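Local structure of SusD-like carbohydrate binding protein (Bacteroides vulgatus, 3LEW) at residues R68-S74 with R451-P456; L181-L185 with V205-L209; L185-E190 with K199-E203; Q416-R421 with F461-S465; P425-Y431 with T442-T447. The protein probably binds carbohydrate at the outer membrane of Bacteroides vulgatus, as a SusD-family protein that would help take up glycan nutrients. One frame throughout, in Å; residues are numbered along the deposited sequence.

How the contacts relate
The five contacts sample the helical, loop and sheet parts of a SusD-like fold. Contact 3 lies between the segments of contact 2, on the same helices 170-187 and 202-215, with centres about 7 Å apart and L185 in common: contact 2 packs the helices, contact 3 draws together the ends of the loop joining them. Across the chain's centre from contact 3, contacts 1 and 4 lie about 13 Å apart between centres, and R421 of contact 4 donates to the backbone oxygens of N71 and F452 in contact 1. Their segments alternate in sequence, so late loops interlock with an early helix. Contact 5, a hairpin falling in sequence between the segments of contact 4, lies about 53 Å from contact 3, centre to centre.

Contact 1. Residues R68-S74 with R451-P456; sequences RTHNEFS and RFFNFP
A short helix and a distant irregular loop can be joined by side-chain packing and bridging waters, without a direct hydrogen bond. Residues 68-71 are helical; F73 leaves the helix with positive phi (73°), and the bonds F73 N to H70 O (3.0 Å) and S74 N to T69 O (3.0 Å) make a Schellman motif. The irregular 451-456 loop lies alongside, with CA atoms of E72 and F452 5.7 Å apart and those of F73 and F455 6.4 Å apart. F452 (chi1 m) points toward the helix and offers a ring face to E72, whose CG stands 3.3 Å from the ring centroid in a CH-pi contact. E72 (m, t) also forms a salt bridge, OE2 to R68 NH1 at 2.5 Å, with R68 in t, t, p. The F73 side chain (m) receives the edge of F455 (m) on its face, a T-shaped pair with centroids 5.2 Å apart and planes at 82°; P456 CD lies 4.0 Å from F73 CB. Two waters bridge the gap, one between N71 OD1 and R451 N (2.9 Å each), the other between E72 O and N454 O (2.7 Å each). N71 (t) further binds A54, V59 and L61, while R421 donates to the backbone oxygens of N71 and F452. The whole is a Schellman-terminated helix end, covered by an aromatic-rich loop from the SusD-family region.

Contact 2. Residues L181-L185 with V205-L209; sequences LEEAL and VLGIL
L185 (chi1 t, chi2 p) overlaps both V205 and L206: its CD1 lies 3.8 Å from V205 CG1 and 3.6 Å from L206 CD2, while its CD2 reaches L209 CD1 at 3.9 Å. One turn earlier, L181 (m, t) sets CB 3.6 Å from L209 CD2 and CD1 3.6 Å from I208 CG2. Both segments are regular helix, parts of 170-187 and 202-215, running nearly antiparallel at 159° (signed crossing angle -159°) with axes 9.6 Å apart. The register places L181 against L209 and L185 against V205, each CA pair 6.1 Å apart. V205 (t) inserts CG1 against the first helix, 3.4 Å from L181 O and 4.3 Å from A184 CB. This is an antiparallel helical hairpin, consistent with the TPR-like character of the family; A123 of helix 111-135 and Y225 of helix 219-232 extend the packing. E182 directs its carboxylate to Y225 and K221. With no hydrogen bond between the segments, the interface depends on complementary aliphatic shapes and the exclusion of water.

Contact 3. Residues L185-E190 with K199-E203; sequences LELIPE and KIDNE
This contact draws together the two ends of the loop joining helices 170-187 and 202-215 in a helical hairpin, consistent with the TPR-like character of the family. In the last turn of the first helix, L185 (t, p) packs its CD1 against the N202 side chain. I188 is the first residue to leave helical geometry (phi/psi -90/113°). Its side chain (m, t) points toward the other segment, with CD1 4.1 Å from I200 CG2 and CG2 4.1 Å from D201 C, so that it packs against the residues leading into helix 202-215. P189 continues extended (-67/152°), its side chain turned away. E190 then returns to helical angles, its CA 5.5 Å from that of N202 and its CG 3.9 Å from N202 CG; its carboxylate forms a salt bridge with K232. Across from them, I200 is extended and D201 (chi1 p) occupies the N-cap position, OD1 accepting from V204 N while OD2 pairs with R194. N202 (chi1 t) points into the space between the segments and has the largest covered surface of the contact. A single water joins the two backbones, donating to P189 O at 2.8 Å and accepting from N202 N at 3.0 Å.

Contact 4. Residues Q416-R421 with F461-S465; sequences QQTVVR and FCPNS
Two irregular segments can run side by side without forming a sheet; here their end-to-end directions are 165° apart. CA atoms of T418 and P463 are 4.5 Å apart, those of V419 and F461 6.0 Å. Q416 has positive phi (56°) and ends the preceding helix in a Schellman motif, after which 417-421 are extended. Among polar interactions, the one direct hydrogen bond runs from N464 ND2 to Q416 OE1, 2.9 Å and nearly straight at 174°, both residues in chi1 m. A water donates to Q417 O (2.7 Å) and accepts from N464 N (2.9 Å). T418 OG1 (chi1 t) donates within its own segment, to V419 O at 3.1 Å. A weaker CA-H...O contact joins P463 CA to Q417 O at 3.5 Å. Apolar contact centres on F461 (m): V419 CG1 (chi1 t) lies 3.8 Å from the ring centroid over its face, a CH-pi interaction, and R421 CD comes to 4.0 Å from F461 CE2. Stretched R421 (m, t, t) donates beyond the pair to backbone oxygens of G56, N71 and F452, while F461 meets F455 edge-to-face. The whole is an antiparallel pairing of two loops, one after helix 408-414 and one before helix 474-479.

Contact 5. Residues P425-Y431 with T442-T447; sequences PEGPIDY and TLKKKT
Every backbone donor and acceptor facing across at I429, K445, Y431 and L443 is satisfied. I429 N donates to K445 O (2.9 Å) and K445 N to I429 O (3.0 Å); Y431 N donates to L443 O (2.8 Å) and L443 N to Y431 O (3.1 Å). Between these hydrogen-bonded pairs lies the non-hydrogen-bonded pair D430-K444, joined by a salt bridge from D430 OD2 to K444 NZ at 2.6 Å. These bonds define an antiparallel beta hairpin whose 429-434 strand is at the edge of a four-stranded mixed sheet; the short strand axes lie 4.5 Å apart at 134°. Before the strand, G427 (78/-132°) leads into a cis peptide at P428, and two further bonds hold this loop: T447 N to E426 O (2.8 Å) and T447 OG1 (chi1 p) to P425 O (2.7 Å). I429, Y431, L443 and K445 share one face; I429 CD1 meets T447 CG2 at 3.6 Å. K445 NZ is taken by the backbone oxygens of V316 and A319, and E426 OE2 by Y321.

Contact 1. Residues R68-S74 with R451-P456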
# COMPACT_ATOMS: atom_id res chain seq x y z
N ARG A 68 -10.81 11.07 7.79
CA ARG A 68 -12.28 10.83 7.87
C ARG A 68 -12.93 10.97 6.47
O ARG A 68 -13.75 10.15 6.12
CB ARG A 68 -12.98 11.75 8.86
CG ARG A 68 -14.54 11.47 8.95
CD ARG A 68 -15.33 12.62 9.61
NE ARG A 68 -15.11 13.89 8.89
CZ ARG A 68 -15.90 14.41 7.96
NH1 ARG A 68 -17.04 13.81 7.61
NH2 ARG A 68 -15.58 15.57 7.38
N THR A 69 -12.56 11.99 5.69
CA THR A 69 -13.17 12.20 4.39
C THR A 69 -12.81 11.06 3.41
O THR A 69 -13.56 10.80 2.50
CB THR A 69 -12.86 13.55 3.78
OG1 THR A 69 -11.44 13.69 3.59
CG2 THR A 69 -13.40 14.74 4.67
N HIS A 70 -11.67 10.41 3.59
CA HIS A 70 -11.27 9.25 2.80
C HIS A 70 -12.19 8.09 3.11
O HIS A 70 -12.63 7.39 2.18
CB HIS A 70 -9.77 8.85 3.03
CG HIS A 70 -8.82 10.00 2.88
ND1 HIS A 70 -8.87 11.09 3.73
CD2 HIS A 70 -7.80 10.25 2.02
CE1 HIS A 70 -7.93 11.96 3.37
NE2 HIS A 70 -7.26 11.47 2.35
N ASN A 71 -12.50 7.87 4.40
CA ASN A 71 -13.41 6.81 4.80
C ASN A 71 -14.79 7.02 4.16
O ASN A 71 -15.48 6.05 3.86
CB ASN A 71 -13.45 6.71 6.32
CG ASN A 71 -13.97 5.38 6.87
OD1 ASN A 71 -14.74 5.38 7.84
ND2 ASN A 71 -13.48 4.25 6.33
N GLU A 72 -15.17 8.28 3.96
CA GLU A 72 -16.43 8.69 3.34
C GLU A 72 -16.44 8.61 1.81
O GLU A 72 -17.51 8.77 1.17
CB GLU A 72 -16.68 10.16 3.65
CG GLU A 72 -16.88 10.51 5.07
CD GLU A 72 -17.34 11.93 5.24
OE1 GLU A 72 -16.85 12.83 4.51
OE2 GLU A 72 -18.21 12.16 6.09
N PHE A 73 -15.26 8.43 1.22
CA PHE A 73 -15.03 8.46 -0.24
C PHE A 73 -15.09 9.84 -0.87
O PHE A 73 -15.20 9.97 -2.10
CB PHE A 73 -15.92 7.45 -1.00
CG PHE A 73 -15.63 6.03 -0.67
CD1 PHE A 73 -14.64 5.33 -1.33
CD2 PHE A 73 -16.35 5.38 0.29
CE1 PHE A 73 -14.35 4.00 -1.00
CE2 PHE A 73 -16.09 4.10 0.61
CZ PHE A 73 -15.08 3.39 -0.02
N SER A 74 -15.03 10.90 -0.06
CA SER A 74 -15.04 12.23 -0.67
C SER A 74 -13.65 12.84 -0.96
O SER A 74 -13.56 13.74 -1.82
CB SER A 74 -15.88 13.19 0.17
OG SER A 74 -15.23 13.46 1.35
N ARG A 451 -19.35 3.81 9.87
CA ARG A 451 -20.14 5.04 9.86
C ARG A 451 -20.66 5.45 8.48
O ARG A 451 -21.64 6.19 8.39
CB ARG A 451 -19.27 6.17 10.39
CG ARG A 451 -18.81 5.96 11.87
CD ARG A 451 -17.62 6.88 12.19
NE ARG A 451 -18.04 8.25 12.17
CZ ARG A 451 -17.30 9.32 11.91
NH1 ARG A 451 -16.00 9.25 11.62
NH2 ARG A 451 -17.90 10.50 11.92
N PHE A 452 -19.96 5.03 7.44
CA PHE A 452 -20.26 5.51 6.07
C PHE A 452 -20.65 4.32 5.25
O PHE A 452 -19.82 3.46 4.95
CB PHE A 452 -19.06 6.24 5.52
CG PHE A 452 -18.62 7.38 6.40
CD1 PHE A 452 -19.43 8.48 6.57
CD2 PHE A 452 -17.39 7.35 7.05
CE1 PHE A 452 -19.04 9.53 7.41
CE2 PHE A 452 -16.99 8.37 7.85
CZ PHE A 452 -17.80 9.46 8.04
N PHE A 453 -21.94 4.23 4.95
CA PHE A 453 -22.51 3.00 4.35
C PHE A 453 -22.84 3.07 2.84
O PHE A 453 -23.38 2.12 2.25
CB PHE A 453 -23.82 2.67 5.10
CG PHE A 453 -23.60 2.42 6.55
CD1 PHE A 453 -22.97 1.27 6.97
CD2 PHE A 453 -23.94 3.38 7.49
CE1 PHE A 453 -22.71 1.04 8.33
CE2 PHE A 453 -23.70 3.13 8.85
CZ PHE A 453 -23.08 1.96 9.24
N ASN A 454 -22.57 4.22 2.25
CA ASN A 454 -22.82 4.46 0.82
C ASN A 454 -21.90 5.57 0.37
O ASN A 454 -21.15 6.13 1.17
CB ASN A 454 -24.28 4.85 0.60
CG ASN A 454 -24.74 5.88 1.58
OD1 ASN A 454 -25.39 5.55 2.58
ND2 ASN A 454 -24.34 7.12 1.37
N PHE A 455 -21.91 5.84 -0.94
CA PHE A 455 -21.07 6.87 -1.50
C PHE A 455 -21.65 8.25 -1.20
O PHE A 455 -22.82 8.33 -0.80
CB PHE A 455 -20.92 6.67 -3.01
CG PHE A 455 -20.11 5.51 -3.38
CD1 PHE A 455 -18.79 5.36 -2.90
CD2 PHE A 455 -20.58 4.55 -4.27
CE1 PHE A 455 -17.99 4.28 -3.29
CE2 PHE A 455 -19.79 3.48 -4.68
CZ PHE A 455 -18.47 3.34 -4.17
N PRO A 456 -20.86 9.33 -1.35
CA PRO A 456 -21.36 10.65 -0.96
C PRO A 456 -22.65 11.10 -1.64
O PRO A 456 -23.42 11.85 -1.05
CB PRO A 456 -20.20 11.58 -1.37
CG PRO A 456 -19.04 10.79 -1.21
CD PRO A 456 -19.41 9.39 -1.63
O HOH W 1 -17.11 3.64 8.04
O HOH W 2 -20.11 8.57 1.82

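Contact 2. Residues L181-L185 with V205-L209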
# COMPACT_ATOMS: atom_id res chain seq x y z
N LEU A 181 11.07 -2.76 -14.43
CA LEU A 181 11.45 -3.71 -13.39
C LEU A 181 12.20 -4.96 -13.96
O LEU A 181 13.18 -5.45 -13.35
CB LEU A 181 10.20 -4.12 -12.61
CG LEU A 181 9.66 -3.02 -11.67
CD1 LEU A 181 8.17 -3.24 -11.36
CD2 LEU A 181 10.45 -2.94 -10.37
N GLU A 182 11.83 -5.40 -15.17
CA GLU A 182 12.53 -6.52 -15.79
C GLU A 182 13.92 -6.07 -16.20
O GLU A 182 14.85 -6.86 -16.12
CB GLU A 182 11.75 -7.11 -17.00
CG GLU A 182 10.50 -7.86 -16.54
CD GLU A 182 9.70 -8.45 -17.66
OE1 GLU A 182 9.75 -7.89 -18.80
OE2 GLU A 182 9.05 -9.49 -17.40
N GLU A 183 14.05 -4.83 -16.68
CA GLU A 183 15.39 -4.29 -16.99
C GLU A 183 16.27 -4.18 -15.73
O GLU A 183 17.45 -4.52 -15.75
CB GLU A 183 15.27 -2.93 -17.65
CG GLU A 183 14.89 -3.08 -19.09
CD GLU A 183 14.83 -1.77 -19.90
OE1 GLU A 183 15.18 -0.68 -19.35
OE2 GLU A 183 14.43 -1.87 -21.10
N ALA A 184 15.66 -3.72 -14.64
CA ALA A 184 16.34 -3.67 -13.33
C ALA A 184 16.79 -5.04 -12.85
O ALA A 184 17.87 -5.19 -12.29
CB ALA A 184 15.45 -3.02 -12.29
N LEU A 185 15.92 -6.04 -13.02
CA LEU A 185 16.26 -7.39 -12.59
C LEU A 185 17.54 -7.91 -13.25
O LEU A 185 18.31 -8.61 -12.62
CB LEU A 185 15.12 -8.36 -12.85
CG LEU A 185 15.23 -9.74 -12.21
CD1 LEU A 185 15.09 -9.63 -10.72
CD2 LEU A 185 14.11 -10.67 -12.79
N VAL A 205 13.48 -6.21 -6.24
CA VAL A 205 12.99 -6.18 -7.63
C VAL A 205 12.03 -7.37 -7.93
O VAL A 205 10.97 -7.17 -8.51
CB VAL A 205 14.13 -6.13 -8.64
CG1 VAL A 205 13.57 -6.16 -10.08
CG2 VAL A 205 15.00 -4.84 -8.43
N LEU A 206 12.39 -8.58 -7.52
CA LEU A 206 11.53 -9.73 -7.73
C LEU A 206 10.17 -9.49 -7.07
O LEU A 206 9.12 -9.84 -7.63
CB LEU A 206 12.16 -11.02 -7.16
CG LEU A 206 13.34 -11.62 -7.94
CD1 LEU A 206 13.98 -12.73 -7.13
CD2 LEU A 206 12.86 -12.15 -9.35
N GLY A 207 10.18 -8.89 -5.88
CA GLY A 207 8.94 -8.70 -5.16
C GLY A 207 8.07 -7.67 -5.85
O GLY A 207 6.82 -7.86 -6.00
N ILE A 208 8.66 -6.52 -6.22
CA ILE A 208 7.83 -5.48 -6.89
C ILE A 208 7.33 -6.01 -8.26
O ILE A 208 6.16 -5.75 -8.67
CB ILE A 208 8.57 -4.14 -7.11
CG1 ILE A 208 9.14 -3.60 -5.81
CG2 ILE A 208 7.58 -3.12 -7.79
CD1 ILE A 208 10.32 -2.55 -6.02
N LEU A 209 8.19 -6.76 -8.95
CA LEU A 209 7.78 -7.42 -10.21
C LEU A 209 6.61 -8.36 -10.02
O LEU A 209 5.69 -8.39 -10.87
CB LEU A 209 8.92 -8.26 -10.81
CG LEU A 209 9.69 -7.69 -11.96
CD1 LEU A 209 10.81 -8.66 -12.31
CD2 LEU A 209 8.78 -7.40 -13.15

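Contact 3. Residues L185-E190 with K199-E203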
# COMPACT_ATOMS: atom_id res chain seq x y z
N LEU A 185 15.92 -6.04 -13.02
CA LEU A 185 16.26 -7.39 -12.59
C LEU A 185 17.54 -7.91 -13.25
O LEU A 185 18.31 -8.61 -12.62
CB LEU A 185 15.12 -8.36 -12.85
CG LEU A 185 15.23 -9.74 -12.21
CD1 LEU A 185 15.09 -9.63 -10.72
CD2 LEU A 185 14.11 -10.67 -12.79
N GLU A 186 17.74 -7.61 -14.53
CA GLU A 186 18.93 -8.03 -15.25
C GLU A 186 20.19 -7.27 -14.80
O GLU A 186 21.31 -7.78 -14.86
CB GLU A 186 18.70 -7.83 -16.75
CG GLU A 186 19.85 -8.26 -17.66
CD GLU A 186 20.09 -9.77 -17.72
OE1 GLU A 186 19.32 -10.56 -17.11
OE2 GLU A 186 21.06 -10.17 -18.40
N LEU A 187 20.00 -6.02 -14.39
CA LEU A 187 21.10 -5.12 -14.04
C LEU A 187 21.61 -5.29 -12.61
O LEU A 187 22.79 -5.13 -12.37
CB LEU A 187 20.69 -3.66 -14.25
CG LEU A 187 20.63 -3.18 -15.70
CD1 LEU A 187 19.80 -1.88 -15.85
CD2 LEU A 187 22.07 -3.01 -16.27
N ILE A 188 20.73 -5.60 -11.66
CA ILE A 188 21.18 -5.76 -10.28
C ILE A 188 21.57 -7.22 -10.03
O ILE A 188 20.74 -8.08 -10.03
CB ILE A 188 20.13 -5.27 -9.28
CG1 ILE A 188 19.68 -3.83 -9.60
CG2 ILE A 188 20.66 -5.37 -7.81
CD1 ILE A 188 18.46 -3.31 -8.74
N PRO A 189 22.86 -7.49 -9.81
CA PRO A 189 23.25 -8.90 -9.65
C PRO A 189 22.68 -9.53 -8.38
O PRO A 189 22.45 -8.83 -7.39
CB PRO A 189 24.77 -8.85 -9.59
CG PRO A 189 25.18 -7.44 -9.67
CD PRO A 189 24.01 -6.57 -9.84
N GLU A 190 22.45 -10.85 -8.39
CA GLU A 190 22.02 -11.55 -7.18
C GLU A 190 23.06 -11.44 -6.08
O GLU A 190 22.73 -11.55 -4.91
CB GLU A 190 21.78 -13.04 -7.45
CG GLU A 190 20.62 -13.28 -8.38
CD GLU A 190 20.43 -14.77 -8.67
OE1 GLU A 190 19.70 -15.43 -7.89
OE2 GLU A 190 21.02 -15.28 -9.65
N LYS A 199 16.76 0.11 0.52
CA LYS A 199 17.54 -0.02 -0.71
C LYS A 199 17.01 -1.18 -1.55
O LYS A 199 16.53 -2.18 -1.02
CB LYS A 199 19.01 -0.26 -0.39
CG LYS A 199 19.71 0.91 0.25
CD LYS A 199 19.84 2.06 -0.79
CE LYS A 199 21.20 2.74 -0.78
NZ LYS A 199 21.58 3.27 -2.15
N ILE A 200 17.02 -1.01 -2.86
CA ILE A 200 16.51 -2.02 -3.77
C ILE A 200 17.62 -2.98 -4.19
O ILE A 200 18.61 -2.59 -4.80
CB ILE A 200 15.90 -1.31 -5.04
CG1 ILE A 200 14.79 -0.35 -4.63
CG2 ILE A 200 15.47 -2.34 -6.07
CD1 ILE A 200 14.19 0.40 -5.81
N ASP A 201 17.46 -4.27 -3.91
CA ASP A 201 18.37 -5.30 -4.37
C ASP A 201 17.57 -6.28 -5.25
O ASP A 201 16.43 -5.97 -5.65
CB ASP A 201 19.10 -6.01 -3.22
CG ASP A 201 18.18 -6.83 -2.34
OD1 ASP A 201 16.93 -6.81 -2.59
OD2 ASP A 201 18.69 -7.46 -1.35
N ASN A 202 18.20 -7.37 -5.64
CA ASN A 202 17.55 -8.35 -6.52
C ASN A 202 16.24 -8.84 -5.91
O ASN A 202 15.26 -8.91 -6.62
CB ASN A 202 18.52 -9.50 -6.86
CG ASN A 202 17.96 -10.46 -7.96
OD1 ASN A 202 18.21 -10.28 -9.17
ND2 ASN A 202 17.24 -11.45 -7.54
N GLU A 203 16.22 -9.17 -4.63
CA GLU A 203 14.99 -9.64 -3.98
C GLU A 203 13.85 -8.61 -4.04
O GLU A 203 12.69 -8.95 -4.30
CB GLU A 203 15.28 -10.07 -2.54
CG GLU A 203 14.03 -10.50 -1.82
CD GLU A 203 14.25 -10.99 -0.40
OE1 GLU A 203 15.38 -10.90 0.10
OE2 GLU A 203 13.28 -11.46 0.20
O HOH W 3 21.02 -8.29 -5.04

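Contact 4. Residues Q416-R421 with F461-S465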
# COMPACT_ATOMS: atom_id res chain seq x y z
N GLN A 416 -12.24 -5.75 -9.38
CA GLN A 416 -13.60 -5.28 -9.71
C GLN A 416 -14.59 -5.70 -8.62
O GLN A 416 -15.70 -6.16 -8.89
CB GLN A 416 -14.05 -5.71 -11.10
CG GLN A 416 -13.17 -5.15 -12.20
CD GLN A 416 -13.70 -5.47 -13.57
OE1 GLN A 416 -14.82 -5.03 -13.96
NE2 GLN A 416 -12.94 -6.25 -14.31
N GLN A 417 -14.17 -5.51 -7.37
CA GLN A 417 -15.01 -5.86 -6.26
C GLN A 417 -15.73 -4.64 -5.76
O GLN A 417 -15.47 -3.52 -6.22
CB GLN A 417 -14.16 -6.52 -5.17
CG GLN A 417 -13.79 -7.96 -5.49
CD GLN A 417 -12.98 -8.56 -4.38
OE1 GLN A 417 -11.82 -8.17 -4.18
NE2 GLN A 417 -13.58 -9.48 -3.63
N THR A 418 -16.69 -4.85 -4.85
CA THR A 418 -17.32 -3.72 -4.19
C THR A 418 -16.90 -3.62 -2.74
O THR A 418 -16.62 -4.61 -2.07
CB THR A 418 -18.84 -3.76 -4.28
OG1 THR A 418 -19.37 -2.51 -3.78
CG2 THR A 418 -19.45 -4.97 -3.51
N VAL A 419 -16.81 -2.39 -2.25
CA VAL A 419 -16.71 -2.10 -0.82
C VAL A 419 -17.93 -2.67 -0.14
O VAL A 419 -19.03 -2.54 -0.66
CB VAL A 419 -16.69 -0.57 -0.58
CG1 VAL A 419 -16.99 -0.22 0.91
CG2 VAL A 419 -15.38 -0.01 -1.04
N VAL A 420 -17.76 -3.28 1.03
CA VAL A 420 -18.89 -3.84 1.78
C VAL A 420 -18.76 -3.34 3.22
O VAL A 420 -17.68 -3.46 3.84
CB VAL A 420 -18.88 -5.40 1.78
CG1 VAL A 420 -20.03 -5.95 2.67
CG2 VAL A 420 -19.02 -5.94 0.36
N ARG A 421 -19.84 -2.76 3.73
CA ARG A 421 -19.86 -2.18 5.09
C ARG A 421 -21.22 -2.36 5.74
O ARG A 421 -22.21 -1.71 5.35
CB ARG A 421 -19.55 -0.69 5.07
CG ARG A 421 -18.10 -0.39 4.60
CD ARG A 421 -17.80 1.06 4.68
NE ARG A 421 -16.43 1.35 4.21
CZ ARG A 421 -15.98 2.58 4.06
NH1 ARG A 421 -16.78 3.62 4.31
NH2 ARG A 421 -14.73 2.80 3.64
N PHE A 461 -22.80 1.23 -2.75
CA PHE A 461 -21.46 0.80 -3.11
C PHE A 461 -21.58 -0.22 -4.23
O PHE A 461 -22.50 -1.03 -4.24
CB PHE A 461 -20.80 0.08 -1.95
CG PHE A 461 -20.48 0.96 -0.78
CD1 PHE A 461 -19.96 2.23 -0.95
CD2 PHE A 461 -20.67 0.47 0.53
CE1 PHE A 461 -19.62 3.03 0.15
CE2 PHE A 461 -20.34 1.27 1.61
CZ PHE A 461 -19.80 2.54 1.42
N CYS A 462 -20.71 -0.12 -5.21
CA CYS A 462 -20.74 -1.02 -6.36
C CYS A 462 -19.31 -1.15 -6.91
O CYS A 462 -18.41 -0.38 -6.54
CB CYS A 462 -21.67 -0.45 -7.44
SG CYS A 462 -21.15 1.09 -8.18
N PRO A 463 -19.06 -2.16 -7.76
CA PRO A 463 -17.78 -2.20 -8.42
C PRO A 463 -17.57 -1.03 -9.40
O PRO A 463 -18.51 -0.44 -9.93
CB PRO A 463 -17.82 -3.54 -9.21
CG PRO A 463 -18.95 -4.30 -8.63
CD PRO A 463 -19.92 -3.30 -8.14
N ASN A 464 -16.31 -0.70 -9.61
CA ASN A 464 -15.94 0.22 -10.67
C ASN A 464 -16.59 1.59 -10.53
O ASN A 464 -17.05 2.21 -11.51
CB ASN A 464 -16.24 -0.39 -12.03
CG ASN A 464 -15.47 -1.68 -12.31
OD1 ASN A 464 -14.33 -1.87 -11.87
ND2 ASN A 464 -16.10 -2.58 -13.08
N SER A 465 -16.64 2.08 -9.30
CA SER A 465 -17.18 3.43 -9.03
C SER A 465 -16.14 4.50 -9.27
O SER A 465 -14.98 4.33 -8.89
CB SER A 465 -17.63 3.50 -7.56
OG SER A 465 -18.03 4.82 -7.17
O HOH W 4 -14.22 -2.21 -8.26

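Contact 5. Residues P425-Y431 with T442-T447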
# COMPACT_ATOMS: atom_id res chain seq x y z
N PRO A 425 -24.32 -2.92 15.94
CA PRO A 425 -25.14 -2.30 16.99
C PRO A 425 -24.31 -1.49 18.00
O PRO A 425 -23.08 -1.70 18.13
CB PRO A 425 -25.85 -3.49 17.66
CG PRO A 425 -24.99 -4.66 17.39
CD PRO A 425 -24.29 -4.40 16.05
N GLU A 426 -24.98 -0.55 18.65
CA GLU A 426 -24.37 0.29 19.67
C GLU A 426 -24.25 -0.32 21.06
O GLU A 426 -23.56 0.24 21.91
CB GLU A 426 -25.15 1.61 19.78
CG GLU A 426 -24.93 2.53 18.59
CD GLU A 426 -25.23 4.00 18.93
OE1 GLU A 426 -26.26 4.24 19.62
OE2 GLU A 426 -24.45 4.89 18.52
N GLY A 427 -24.91 -1.45 21.32
CA GLY A 427 -24.83 -2.06 22.64
C GLY A 427 -25.75 -1.30 23.60
O GLY A 427 -26.90 -1.04 23.26
N PRO A 428 -25.25 -0.93 24.79
CA PRO A 428 -23.89 -1.07 25.31
C PRO A 428 -23.50 -2.51 25.65
O PRO A 428 -24.34 -3.39 25.69
CB PRO A 428 -23.94 -0.23 26.59
CG PRO A 428 -25.34 -0.41 27.08
CD PRO A 428 -26.16 -0.37 25.81
N ILE A 429 -22.21 -2.70 25.90
CA ILE A 429 -21.63 -3.96 26.29
C ILE A 429 -20.86 -3.74 27.58
O ILE A 429 -20.61 -2.59 27.96
CB ILE A 429 -20.63 -4.48 25.23
CG1 ILE A 429 -19.41 -3.54 25.16
CG2 ILE A 429 -21.33 -4.60 23.87
CD1 ILE A 429 -18.24 -4.08 24.39
N ASP A 430 -20.43 -4.82 28.22
CA ASP A 430 -19.51 -4.73 29.33
C ASP A 430 -18.08 -4.70 28.89
O ASP A 430 -17.56 -5.69 28.37
CB ASP A 430 -19.72 -5.90 30.28
CG ASP A 430 -21.00 -5.77 31.05
OD1 ASP A 430 -21.08 -4.86 31.92
OD2 ASP A 430 -21.92 -6.56 30.76
N TYR A 431 -17.42 -3.57 29.13
CA TYR A 431 -16.03 -3.35 28.71
C TYR A 431 -15.11 -3.70 29.89
O TYR A 431 -15.27 -3.14 30.98
CB TYR A 431 -15.86 -1.89 28.24
CG TYR A 431 -14.44 -1.41 28.02
CD1 TYR A 431 -13.57 -2.08 27.16
CD2 TYR A 431 -13.98 -0.25 28.61
CE1 TYR A 431 -12.26 -1.63 26.97
CE2 TYR A 431 -12.69 0.22 28.39
CZ TYR A 431 -11.83 -0.48 27.56
OH TYR A 431 -10.54 0.02 27.35
N THR A 442 -14.66 -3.16 35.29
CA THR A 442 -15.67 -3.25 34.22
C THR A 442 -16.65 -2.07 34.24
O THR A 442 -17.09 -1.64 35.31
CB THR A 442 -16.52 -4.53 34.33
OG1 THR A 442 -15.67 -5.68 34.21
CG2 THR A 442 -17.62 -4.59 33.24
N LEU A 443 -17.00 -1.59 33.03
CA LEU A 443 -17.95 -0.49 32.79
C LEU A 443 -18.82 -0.78 31.55
O LEU A 443 -18.36 -1.45 30.61
CB LEU A 443 -17.17 0.80 32.52
CG LEU A 443 -16.80 1.81 33.60
CD1 LEU A 443 -16.60 1.22 34.99
CD2 LEU A 443 -15.55 2.56 33.14
N LYS A 444 -20.03 -0.23 31.51
CA LYS A 444 -20.88 -0.29 30.31
C LYS A 444 -20.43 0.78 29.30
O LYS A 444 -20.28 1.95 29.66
CB LYS A 444 -22.36 -0.05 30.64
CG LYS A 444 -23.08 -1.19 31.45
CD LYS A 444 -23.51 -2.39 30.56
CE LYS A 444 -24.13 -3.55 31.36
NZ LYS A 444 -23.91 -4.88 30.69
N LYS A 445 -20.21 0.37 28.05
CA LYS A 445 -19.86 1.29 26.96
C LYS A 445 -20.62 0.97 25.67
O LYS A 445 -20.87 -0.18 25.36
CB LYS A 445 -18.36 1.21 26.65
CG LYS A 445 -17.45 1.51 27.79
CD LYS A 445 -17.60 2.93 28.25
CE LYS A 445 -16.53 3.28 29.25
NZ LYS A 445 -16.87 4.51 29.97
N LYS A 446 -20.92 1.99 24.89
CA LYS A 446 -21.47 1.82 23.55
C LYS A 446 -20.40 1.40 22.55
O LYS A 446 -19.28 1.85 22.65
CB LYS A 446 -22.11 3.09 23.05
CG LYS A 446 -23.44 3.37 23.76
CD LYS A 446 -24.41 4.00 22.81
CE LYS A 446 -24.51 5.45 23.03
NZ LYS A 446 -25.55 5.74 24.07
N THR A 447 -20.77 0.56 21.59
CA THR A 447 -19.82 0.01 20.61
C THR A 447 -19.98 0.74 19.28
O THR A 447 -21.08 0.90 18.77
CB THR A 447 -20.10 -1.49 20.38
OG1 THR A 447 -21.53 -1.69 20.30
CG2 THR A 447 -19.52 -2.35 21.54